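Side-chain contacts in putative host cell surface-exposed lipoprotein (Streptococcus phage TP-J34, PDB 4EQQ), which probably acts as a superinfection exclusion lipoprotein whose ectodomain, the part crystallised here, targets the tape measure protein of infecting phage: residues S9-K13 against E14-A18; Y46-D49 against A50-A54; A99-A102 against V103-K107. All coordinates share one frame; numbering follows the deposited sequence.

Contact 1: S9-K13 against E14-A18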
# COMPACT_ATOMS: atom_id res chain seq x y z
N SER A 9 -30.35 2.33 4.19
CA SER A 9 -31.23 1.55 5.07
C SER A 9 -31.92 0.33 4.40
O SER A 9 -32.34 -0.60 5.08
CB SER A 9 -32.28 2.46 5.70
OG SER A 9 -33.13 3.01 4.70
N LYS A 10 -32.04 0.35 3.07
CA LYS A 10 -32.69 -0.70 2.27
C LYS A 10 -31.68 -1.69 1.70
O LYS A 10 -32.01 -2.59 0.94
CB LYS A 10 -33.46 -0.04 1.14
CG LYS A 10 -34.60 0.81 1.63
CD LYS A 10 -35.24 1.53 0.49
CE LYS A 10 -36.69 1.81 0.77
NZ LYS A 10 -36.89 2.71 1.94
N VAL A 11 -30.42 -1.50 2.06
CA VAL A 11 -29.33 -2.29 1.53
C VAL A 11 -29.04 -3.48 2.46
O VAL A 11 -29.27 -3.36 3.66
CB VAL A 11 -28.17 -1.32 1.26
CG1 VAL A 11 -27.01 -1.44 2.24
CG2 VAL A 11 -27.74 -1.34 -0.18
N PRO A 12 -28.59 -4.65 1.95
CA PRO A 12 -28.32 -5.77 2.85
C PRO A 12 -27.23 -5.41 3.86
O PRO A 12 -26.41 -4.53 3.58
CB PRO A 12 -27.83 -6.88 1.90
CG PRO A 12 -28.39 -6.52 0.59
CD PRO A 12 -28.31 -5.03 0.55
N LYS A 13 -27.24 -6.08 5.02
CA LYS A 13 -26.25 -5.88 6.08
C LYS A 13 -24.81 -6.02 5.52
O LYS A 13 -23.94 -5.19 5.82
CB LYS A 13 -26.52 -6.87 7.22
CG LYS A 13 -25.41 -7.02 8.26
CD LYS A 13 -25.22 -5.81 9.15
CE LYS A 13 -24.50 -6.12 10.45
NZ LYS A 13 -23.63 -7.33 10.37
N GLU A 14 -24.61 -7.03 4.66
CA GLU A 14 -23.35 -7.31 3.97
C GLU A 14 -22.79 -6.08 3.26
O GLU A 14 -21.59 -5.88 3.29
CB GLU A 14 -23.56 -8.45 2.96
CG GLU A 14 -22.31 -8.88 2.22
CD GLU A 14 -22.52 -9.69 0.95
OE1 GLU A 14 -21.50 -10.10 0.33
OE2 GLU A 14 -23.69 -9.92 0.57
N TYR A 15 -23.66 -5.28 2.60
CA TYR A 15 -23.22 -4.08 1.87
C TYR A 15 -22.71 -3.03 2.87
O TYR A 15 -21.72 -2.34 2.58
CB TYR A 15 -24.37 -3.49 1.05
CG TYR A 15 -24.75 -4.20 -0.24
CD1 TYR A 15 -24.72 -5.59 -0.33
CD2 TYR A 15 -25.32 -3.50 -1.30
CE1 TYR A 15 -25.14 -6.25 -1.48
CE2 TYR A 15 -25.75 -4.15 -2.46
CZ TYR A 15 -25.63 -5.52 -2.56
OH TYR A 15 -26.08 -6.17 -3.69
N ARG A 16 -23.37 -2.91 4.04
CA ARG A 16 -22.98 -1.95 5.09
C ARG A 16 -21.66 -2.37 5.72
O ARG A 16 -20.81 -1.53 5.99
CB ARG A 16 -24.09 -1.79 6.16
CG ARG A 16 -25.37 -1.16 5.60
CD ARG A 16 -26.33 -0.69 6.69
NE ARG A 16 -26.93 -1.83 7.37
CZ ARG A 16 -28.07 -2.40 7.00
NH1 ARG A 16 -28.53 -3.46 7.66
NH2 ARG A 16 -28.77 -1.92 5.98
N THR A 17 -21.47 -3.68 5.91
CA THR A 17 -20.22 -4.22 6.45
C THR A 17 -19.10 -4.01 5.40
O THR A 17 -17.96 -3.68 5.78
CB THR A 17 -20.42 -5.69 6.90
OG1 THR A 17 -21.51 -5.71 7.82
CG2 THR A 17 -19.22 -6.25 7.65
N ALA A 18 -19.41 -4.19 4.10
CA ALA A 18 -18.44 -3.97 3.03
C ALA A 18 -18.01 -2.49 2.99
O ALA A 18 -16.83 -2.22 2.80
CB ALA A 18 -19.00 -4.40 1.68
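Pro12 packs over one face of the Tyr15 ring. Its CD lies 3.7 Å from the ring centroid and only 9° from the normal, a CH-pi contact over the middle of the ring. In Tyr15, CG stands anti to its own carbonyl carbon, and this chi1 of -76° carries the ring back toward the incoming chain. Val11 adds a second apolar contact, its CG2 approaching Tyr15 CD2 obliquely at 3.4 Å. The other branch of the fork, CG1, lies 3.7 Å from CG of Arg16, so a beta-branched residue serves two neighbours at once. The Tyr15 ring also meets that of Tyr53 on helix 48-57.

Pro12 is the N-cap of helix 13-28. Proline suits the place because its fixed phi holds the chain before the helix and lays the ring on Tyr15, the capping being left to its carbonyl O, which receives weak bonds from the backbone N atoms of Tyr15 and Arg16. Within the helix, Thr17 N gives Lys13 O a sound bond of 2.9 Å, while the aliphatic part of the Lys13 side chain passes Thr17 OG1.

The long Arg16 chain bends at chi3, -71°, and so doubles back past the helix start. One guanidinium face covers Lys13 CA, with NH1 3.7 Å from it, and NH2 comes within 2.8 Å of Val11 O. NH2 makes a weak hydrogen bond to Phe8 O.

Contact 2: Y46-D49 against A50-A54; sequences YSQD and ASDYA
With CG anti to the backbone N (chi1 -165°) and a bend at chi2 (62°), Gln48 swings its amide along the helix to Asp52 one turn on. NE2 donates an almost straight bond of 3.0 Å to Asp52 OD1, which lies in the amide plane, although the N-H arrives from above the plane of the carboxylate. Ser47 holds OG in the crowded position between its backbone N and carbonyl carbon, chi1 61°. From there OG accepts from Ala50 N at 3.1 Å, the N-cap bond of helix 48-57; a short hydroxyl side chain suits this place because it folds back onto an amide of the first turn. Ala50 CB lies 3.5 Å from Ser47 OG and 4.2 Å from Tyr46 CB, a buried place where a methyl fits.

Asp49 and Asp52 stand on one side of the helix, with OD1 of Asp49 4.6 Å from OD2 of Asp52. Two waters lie between these oxygens within bonding distance of both, though their protons are shared among several acceptors. Arg37 forms a salt bridge with Asp52 OD1. Acidic groups near a helix start probably gain from its dipole, while the waters, the Gln48 amide and Arg37 would ease the repulsion between the two carboxylates.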
# COMPACT_ATOMS: atom_id res chain seq x y z
N TYR A 46 -16.57 -10.77 -0.23
CA TYR A 46 -17.86 -10.14 -0.47
C TYR A 46 -18.30 -10.53 -1.88
O TYR A 46 -17.45 -10.85 -2.71
CB TYR A 46 -17.75 -8.61 -0.37
CG TYR A 46 -17.75 -8.14 1.07
CD1 TYR A 46 -18.91 -8.19 1.83
CD2 TYR A 46 -16.57 -7.73 1.69
CE1 TYR A 46 -18.91 -7.81 3.17
CE2 TYR A 46 -16.56 -7.34 3.02
CZ TYR A 46 -17.73 -7.40 3.76
OH TYR A 46 -17.74 -7.03 5.08
N SER A 47 -19.61 -10.51 -2.15
CA SER A 47 -20.07 -10.78 -3.51
C SER A 47 -19.61 -9.61 -4.41
O SER A 47 -19.26 -8.54 -3.90
CB SER A 47 -21.60 -10.86 -3.55
OG SER A 47 -22.14 -9.62 -3.14
N GLN A 48 -19.65 -9.80 -5.73
CA GLN A 48 -19.33 -8.72 -6.65
C GLN A 48 -20.28 -7.51 -6.44
O GLN A 48 -19.82 -6.37 -6.46
CB GLN A 48 -19.40 -9.20 -8.12
CG GLN A 48 -18.72 -8.24 -9.10
CD GLN A 48 -17.24 -8.07 -8.82
OE1 GLN A 48 -16.47 -9.03 -8.88
NE2 GLN A 48 -16.82 -6.85 -8.55
N ASP A 49 -21.58 -7.76 -6.22
CA ASP A 49 -22.54 -6.68 -6.00
C ASP A 49 -22.24 -5.86 -4.74
O ASP A 49 -22.36 -4.64 -4.79
CB ASP A 49 -23.98 -7.23 -5.97
CG ASP A 49 -24.50 -7.68 -7.33
OD1 ASP A 49 -23.93 -7.28 -8.36
OD2 ASP A 49 -25.53 -8.38 -7.35
N ALA A 50 -21.91 -6.52 -3.61
CA ALA A 50 -21.60 -5.82 -2.35
C ALA A 50 -20.31 -4.97 -2.52
O ALA A 50 -20.23 -3.85 -2.02
CB ALA A 50 -21.41 -6.83 -1.23
N SER A 51 -19.32 -5.52 -3.24
CA SER A 51 -18.06 -4.83 -3.50
C SER A 51 -18.29 -3.63 -4.41
O SER A 51 -17.80 -2.55 -4.10
CB SER A 51 -17.02 -5.78 -4.09
OG SER A 51 -15.81 -5.08 -4.33
N ASP A 52 -19.05 -3.82 -5.51
CA ASP A 52 -19.43 -2.75 -6.44
C ASP A 52 -20.19 -1.64 -5.70
O ASP A 52 -19.93 -0.47 -5.95
CB ASP A 52 -20.28 -3.29 -7.61
CG ASP A 52 -19.54 -4.20 -8.58
OD1 ASP A 52 -18.27 -4.28 -8.49
OD2 ASP A 52 -20.20 -4.86 -9.38
N TYR A 53 -21.08 -2.00 -4.78
CA TYR A 53 -21.80 -1.01 -3.97
C TYR A 53 -20.83 -0.25 -3.06
O TYR A 53 -20.87 0.98 -3.01
CB TYR A 53 -22.89 -1.68 -3.11
CG TYR A 53 -23.59 -0.70 -2.19
CD1 TYR A 53 -24.65 0.08 -2.65
CD2 TYR A 53 -23.20 -0.55 -0.86
CE1 TYR A 53 -25.29 0.99 -1.82
CE2 TYR A 53 -23.82 0.37 -0.02
CZ TYR A 53 -24.87 1.13 -0.50
OH TYR A 53 -25.52 2.01 0.33
N ALA A 54 -19.99 -0.99 -2.30
CA ALA A 54 -19.03 -0.38 -1.37
C ALA A 54 -18.04 0.61 -2.03
O ALA A 54 -17.82 1.69 -1.49
CB ALA A 54 -18.28 -1.45 -0.59
O HOH W 1 -21.76 -6.88 -9.66
O HOH W 2 -23.23 -4.41 -9.04

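Contact 3: A99-A102 against V103-K107; sequences ADYA and VANLK
Val103 straddles two carbonyls of the preceding turn, its CG2 lying 3.5 Å from Ala99 O and 3.6 Å from Asp100 O. This branch sits between the residue's own N and carbonyl carbon, while CG1 is anti to the carbonyl carbon (chi1 -55°), so the fork lies close against the helix and its outer surface can meet Arg85. The backbone beneath is regular: Val103 N donates to Ala99 O at 3.0 Å and Ala104 N to Asp100 O at 3.1 Å.

Ala102 contributes chiefly its carbonyl. Asn105 N bonds to Ala102 O at 3.1 Å, coming from well above the carbonyl plane, and makes a weaker bond of 3.4 Å to Tyr101 O. Leu106 CG also closes on Ala102 O, at 3.6 Å. The small methyl of Ala102 lets this side of the helix approach Ala70 on helix 62-77.

The short polar side chain of exposed Asn105 lies against one face of the Tyr101 ring, toward its rim, as the helix unwinds. Tyr101 turns its ring this way with CG anti to the backbone N, chi1 167°.

Asn105 N is thus shared between a weak bond four residues back and a better one three back, and Leu106 N follows with a bond to Val103 O at 3.3 Å. Such a pattern is typical of an alpha-helix tightening at its C-terminus, here near the end of helix 96-104, which packs on helices 62-77 and 81-91 in a protein of HTH fold.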
# COMPACT_ATOMS: atom_id res chain seq x y z
N ALA A 99 -4.56 10.29 -11.42
CA ALA A 99 -3.10 10.24 -11.50
C ALA A 99 -2.53 11.62 -11.84
O ALA A 99 -1.53 12.01 -11.24
CB ALA A 99 -2.67 9.21 -12.55
N ASP A 100 -3.19 12.38 -12.74
CA ASP A 100 -2.74 13.74 -13.10
C ASP A 100 -2.81 14.65 -11.88
O ASP A 100 -1.85 15.37 -11.61
CB ASP A 100 -3.57 14.32 -14.26
CG ASP A 100 -3.39 13.63 -15.61
OD1 ASP A 100 -2.38 12.89 -15.77
OD2 ASP A 100 -4.27 13.78 -16.48
N TYR A 101 -3.93 14.58 -11.12
CA TYR A 101 -4.10 15.35 -9.89
C TYR A 101 -3.00 14.97 -8.87
O TYR A 101 -2.40 15.85 -8.24
CB TYR A 101 -5.50 15.13 -9.30
CG TYR A 101 -5.63 15.64 -7.88
CD1 TYR A 101 -5.88 16.98 -7.62
CD2 TYR A 101 -5.47 14.78 -6.79
CE1 TYR A 101 -5.94 17.47 -6.31
CE2 TYR A 101 -5.55 15.26 -5.48
CZ TYR A 101 -5.79 16.60 -5.25
OH TYR A 101 -5.87 17.06 -3.96
N ALA A 102 -2.75 13.66 -8.71
CA ALA A 102 -1.74 13.18 -7.75
C ALA A 102 -0.36 13.79 -8.05
O ALA A 102 0.27 14.35 -7.15
CB ALA A 102 -1.66 11.65 -7.79
N VAL A 103 0.11 13.65 -9.31
CA VAL A 103 1.44 14.10 -9.69
C VAL A 103 1.62 15.63 -9.69
O VAL A 103 2.71 16.11 -9.38
CB VAL A 103 2.06 13.37 -10.91
CG1 VAL A 103 2.08 11.85 -10.69
CG2 VAL A 103 1.33 13.70 -12.19
N ALA A 104 0.54 16.37 -9.95
CA ALA A 104 0.54 17.84 -9.91
C ALA A 104 0.74 18.34 -8.46
O ALA A 104 1.14 19.48 -8.25
CB ALA A 104 -0.76 18.37 -10.49
N ASN A 105 0.47 17.46 -7.47
CA ASN A 105 0.60 17.77 -6.05
C ASN A 105 1.78 17.10 -5.35
O ASN A 105 1.84 17.09 -4.13
CB ASN A 105 -0.73 17.54 -5.32
CG ASN A 105 -1.81 18.50 -5.76
OD1 ASN A 105 -2.61 18.20 -6.65
ND2 ASN A 105 -1.82 19.68 -5.16
N LEU A 106 2.75 16.60 -6.14
CA LEU A 106 3.98 15.99 -5.64
C LEU A 106 5.10 17.04 -5.48
O LEU A 106 4.94 18.19 -5.91
CB LEU A 106 4.46 14.88 -6.59
CG LEU A 106 3.74 13.54 -6.50
CD1 LEU A 106 4.25 12.60 -7.55
CD2 LEU A 106 3.89 12.91 -5.13
N LYS A 107 6.23 16.64 -4.87
CA LYS A 107 7.39 17.51 -4.64
C LYS A 107 8.16 17.68 -5.95
O LYS A 107 8.76 18.73 -6.16
CB LYS A 107 8.31 16.92 -3.56
CG LYS A 107 7.66 16.78 -2.19
CD LYS A 107 8.49 15.83 -1.34
CE LYS A 107 7.83 15.48 -0.03
NZ LYS A 107 8.54 14.35 0.64

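Contacts 1 and 2 adjoin, their centres about 10 Å apart, and together join the starts of helices 13-28 and 48-57. Glu14 OE1 probably takes a hydrogen bond from Ser47 N at 3.2 Å, so a side chain of the first helix engages the N-cap residue of the other. Tyr15 OH packs on Asp49 CB at 3.3 Å beside it. Bound sulfate, probably from the crystallisation liquor, lies about 4 Å from the side chain of Glu14 and likewise from that of Tyr46. Contact 3, at the chain's end, lies across the chain's centre from both, its centre about 34 Å from that of contact 1 and about 29 Å from that of contact 2.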